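Local atomic coordinates of leucine aminopeptidase (Fimbriiglobus ruber, PDB entry 7D1B), a protein that probably acts as a zinc-dependent glutaminyl cyclase of the M28 peptidase family, converting N-terminal glutamine of peptides to pyroglutamate. Residues P48-C62 with T157-H169. Numbering follows the deposited sequence.
Sequences PLDPDRAVKYVQQLC and TAGAALMMELAHH
R53 grips the buried carboxylate of E165 side-on, NE giving a 2.7 Å bond to the syn lone pair of OE1 while NH2 reaches OE2 at 2.9 Å in a nearly straight line. A bend at chi3 (60°) turns the guanidinium into this salt bridge and lays one face flat on the H168 ring, the planes 4° apart. OE2 takes two further bonds, from opposite sides of the carboxylate plane: D50 N at 2.9 Å, and H169 NE2. With an alanine in place of E165, the R53 guanidinium would probably lose its mate and the H169 ring be freer to turn. That ring carries L49 CD2 over one face, 3.4 Å from its centroid. The H168 ring meets Y57 rim to rim, with Y57 OH and H168 NE2 hydrogen-bonded at 2.7 Å, and M164 CB lies over a face of the tyrosine. Farther along, V58 CG2 presses tightly on A161 CB (3.4 Å), and L61 fits knob-into-hole among T157, A160, A161 and M164. The contact thus joins helix 51-62 to the M28-fold helix that carries zinc ligand D155. The helices cross at 132°, helix 157-167 sandwiched between helix 51-62 and central-sheet strand 178-184; helices 72-87 and 320-336 also pack against the pair.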
# COMPACT_ATOMS: atom_id res chain seq x y z
N PRO A 48 14.54 -0.65 14.66
CA PRO A 48 14.69 0.78 15.01
C PRO A 48 14.23 1.69 13.87
O PRO A 48 14.99 2.50 13.34
CB PRO A 48 16.20 0.88 15.29
CG PRO A 48 16.80 -0.14 14.35
CD PRO A 48 15.85 -1.31 14.43
N LEU A 49 12.96 1.55 13.50
CA LEU A 49 12.39 2.38 12.45
C LEU A 49 12.43 3.84 12.89
O LEU A 49 12.19 4.16 14.06
CB LEU A 49 10.95 1.93 12.18
CG LEU A 49 10.71 0.44 11.91
CD1 LEU A 49 9.27 0.25 11.44
CD2 LEU A 49 11.66 -0.20 10.94
N ASP A 50 12.76 4.72 11.95
CA ASP A 50 12.98 6.11 12.28
C ASP A 50 11.74 6.92 11.91
O ASP A 50 11.45 7.08 10.71
CB ASP A 50 14.21 6.59 11.51
CG ASP A 50 14.60 8.02 11.83
OD1 ASP A 50 13.73 8.84 12.15
OD2 ASP A 50 15.80 8.31 11.71
N PRO A 51 10.97 7.42 12.88
CA PRO A 51 9.71 8.10 12.54
C PRO A 51 9.91 9.39 11.76
O PRO A 51 9.11 9.73 10.88
CB PRO A 51 9.06 8.34 13.91
CG PRO A 51 10.26 8.42 14.88
CD PRO A 51 11.25 7.41 14.33
N ASP A 52 10.98 10.13 12.08
CA ASP A 52 11.24 11.38 11.37
C ASP A 52 11.65 11.12 9.94
O ASP A 52 11.23 11.83 9.02
CB ASP A 52 12.30 12.18 12.12
CG ASP A 52 11.84 12.56 13.50
OD1 ASP A 52 10.67 12.97 13.65
OD2 ASP A 52 12.63 12.39 14.45
N ARG A 53 12.46 10.08 9.72
CA ARG A 53 12.86 9.73 8.36
C ARG A 53 11.65 9.26 7.55
O ARG A 53 11.50 9.63 6.37
CB ARG A 53 13.96 8.67 8.42
CG ARG A 53 14.54 8.35 7.06
CD ARG A 53 15.83 7.54 7.16
NE ARG A 53 15.58 6.28 7.85
CZ ARG A 53 16.52 5.43 8.24
NH1 ARG A 53 17.80 5.72 8.02
NH2 ARG A 53 16.19 4.31 8.87
N ALA A 54 10.77 8.48 8.17
CA ALA A 54 9.57 8.03 7.47
C ALA A 54 8.72 9.21 7.00
O ALA A 54 8.24 9.24 5.85
CB ALA A 54 8.78 7.09 8.38
N VAL A 55 8.52 10.21 7.88
CA VAL A 55 7.75 11.38 7.47
C VAL A 55 8.49 12.16 6.38
O VAL A 55 7.86 12.69 5.45
CB VAL A 55 7.41 12.26 8.68
CG1 VAL A 55 6.79 13.57 8.23
CG2 VAL A 55 6.48 11.52 9.61
N LYS A 56 9.82 12.24 6.49
CA LYS A 56 10.61 12.92 5.46
C LYS A 56 10.40 12.28 4.10
O LYS A 56 10.36 12.97 3.09
CB LYS A 56 12.09 12.93 5.84
CG LYS A 56 13.03 13.50 4.79
CD LYS A 56 14.51 13.29 5.16
CE LYS A 56 14.94 11.85 4.92
NZ LYS A 56 16.37 11.57 5.28
N TYR A 57 10.26 10.95 4.05
CA TYR A 57 10.00 10.30 2.77
C TYR A 57 8.61 10.67 2.24
O TYR A 57 8.45 10.83 1.02
CB TYR A 57 10.19 8.79 2.88
CG TYR A 57 11.62 8.36 3.06
CD1 TYR A 57 12.65 9.02 2.39
CD2 TYR A 57 11.95 7.29 3.88
CE1 TYR A 57 13.96 8.62 2.54
CE2 TYR A 57 13.26 6.88 4.03
CZ TYR A 57 14.27 7.56 3.37
OH TYR A 57 15.58 7.17 3.52
N VAL A 58 7.61 10.80 3.12
CA VAL A 58 6.32 11.31 2.64
C VAL A 58 6.50 12.69 2.01
O VAL A 58 5.98 12.98 0.92
CB VAL A 58 5.26 11.37 3.76
CG1 VAL A 58 3.97 11.96 3.20
CG2 VAL A 58 5.01 9.99 4.34
N GLN A 59 7.21 13.58 2.72
CA GLN A 59 7.42 14.93 2.22
C GLN A 59 8.15 14.90 0.88
O GLN A 59 7.83 15.67 -0.03
CB GLN A 59 8.20 15.74 3.24
CG GLN A 59 8.35 17.21 2.86
CD GLN A 59 7.04 17.95 2.99
OE1 GLN A 59 6.45 17.98 4.07
NE2 GLN A 59 6.57 18.53 1.89
N GLN A 60 9.16 14.04 0.75
CA GLN A 60 9.93 13.98 -0.48
C GLN A 60 9.05 13.58 -1.66
O GLN A 60 9.11 14.19 -2.75
CB GLN A 60 11.07 12.98 -0.31
CG GLN A 60 11.90 12.79 -1.56
CD GLN A 60 13.02 11.78 -1.42
OE1 GLN A 60 13.23 11.20 -0.35
NE2 GLN A 60 13.76 11.57 -2.51
N LEU A 61 8.23 12.54 -1.46
CA LEU A 61 7.35 12.10 -2.54
C LEU A 61 6.33 13.18 -2.88
O LEU A 61 6.08 13.46 -4.06
CB LEU A 61 6.68 10.77 -2.19
CG LEU A 61 7.64 9.58 -2.06
CD1 LEU A 61 6.89 8.36 -1.60
CD2 LEU A 61 8.35 9.29 -3.38
N CYS A 62 5.75 13.83 -1.87
CA CYS A 62 4.80 14.90 -2.15
C CYS A 62 5.48 16.09 -2.83
O CYS A 62 4.84 16.77 -3.63
CB CYS A 62 4.08 15.35 -0.88
SG CYS A 62 2.92 14.13 -0.23
N THR A 157 0.78 7.53 -0.97
CA THR A 157 2.10 8.10 -0.73
C THR A 157 2.69 7.55 0.56
O THR A 157 3.86 7.16 0.60
CB THR A 157 2.00 9.63 -0.65
OG1 THR A 157 1.22 10.11 -1.75
CG2 THR A 157 3.38 10.23 -0.71
N ALA A 158 1.90 7.53 1.64
CA ALA A 158 2.45 7.10 2.92
C ALA A 158 2.86 5.63 2.90
O ALA A 158 3.81 5.26 3.60
CB ALA A 158 1.47 7.37 4.05
N GLY A 159 2.17 4.79 2.12
CA GLY A 159 2.59 3.41 2.00
C GLY A 159 3.92 3.29 1.29
O GLY A 159 4.80 2.54 1.72
N ALA A 160 4.09 4.03 0.18
CA ALA A 160 5.38 4.05 -0.49
C ALA A 160 6.48 4.54 0.45
O ALA A 160 7.59 3.99 0.48
CB ALA A 160 5.31 4.92 -1.75
N ALA A 161 6.18 5.59 1.23
CA ALA A 161 7.16 6.13 2.17
C ALA A 161 7.50 5.14 3.27
O ALA A 161 8.67 5.03 3.67
CB ALA A 161 6.64 7.44 2.75
N LEU A 162 6.50 4.41 3.77
CA LEU A 162 6.80 3.40 4.77
C LEU A 162 7.67 2.31 4.18
O LEU A 162 8.59 1.82 4.84
CB LEU A 162 5.53 2.84 5.40
CG LEU A 162 5.78 1.77 6.48
CD1 LEU A 162 6.70 2.29 7.60
CD2 LEU A 162 4.46 1.29 7.07
N MET A 163 7.42 1.92 2.92
CA MET A 163 8.33 0.97 2.26
C MET A 163 9.74 1.54 2.17
O MET A 163 10.72 0.81 2.37
CB MET A 163 7.83 0.63 0.86
CG MET A 163 6.56 -0.17 0.80
SD MET A 163 6.04 -0.26 -0.90
CE MET A 163 4.46 -1.09 -0.71
N MET A 164 9.87 2.84 1.86
CA MET A 164 11.20 3.45 1.83
C MET A 164 11.89 3.34 3.19
O MET A 164 13.08 3.04 3.26
CB MET A 164 11.11 4.91 1.39
CG MET A 164 10.72 5.09 -0.06
SD MET A 164 10.60 6.83 -0.55
CE MET A 164 12.34 7.20 -0.74
N GLU A 165 11.15 3.58 4.27
CA GLU A 165 11.73 3.42 5.60
C GLU A 165 12.10 1.97 5.87
O GLU A 165 13.22 1.67 6.32
CB GLU A 165 10.80 3.97 6.69
CG GLU A 165 11.30 3.67 8.11
CD GLU A 165 12.67 4.27 8.41
OE1 GLU A 165 13.04 5.25 7.75
OE2 GLU A 165 13.36 3.74 9.34
N LEU A 166 11.17 1.05 5.61
CA LEU A 166 11.42 -0.37 5.88
C LEU A 166 12.64 -0.87 5.12
O LEU A 166 13.36 -1.74 5.61
CB LEU A 166 10.20 -1.21 5.49
CG LEU A 166 8.98 -1.08 6.40
CD1 LEU A 166 7.81 -1.83 5.79
CD2 LEU A 166 9.28 -1.60 7.79
N ALA A 167 12.87 -0.34 3.92
CA ALA A 167 14.00 -0.79 3.12
C ALA A 167 15.34 -0.63 3.83
O ALA A 167 16.27 -1.37 3.53
CB ALA A 167 14.02 -0.05 1.79
N HIS A 168 15.48 0.35 4.74
CA HIS A 168 16.72 0.48 5.50
C HIS A 168 17.01 -0.75 6.36
O HIS A 168 18.18 -1.00 6.69
CB HIS A 168 16.70 1.72 6.38
CG HIS A 168 16.78 2.99 5.61
ND1 HIS A 168 17.96 3.51 5.14
CD2 HIS A 168 15.81 3.86 5.22
CE1 HIS A 168 17.73 4.64 4.51
NE2 HIS A 168 16.43 4.87 4.54
N HIS A 169 15.97 -1.50 6.72
CA HIS A 169 16.07 -2.56 7.71
C HIS A 169 15.99 -3.95 7.10
O HIS A 169 16.43 -4.90 7.74
CB HIS A 169 14.93 -2.41 8.73
CG HIS A 169 14.84 -1.03 9.27
ND1 HIS A 169 15.55 -0.60 10.37
CD2 HIS A 169 14.17 0.05 8.81
CE1 HIS A 169 15.30 0.69 10.57
NE2 HIS A 169 14.47 1.11 9.62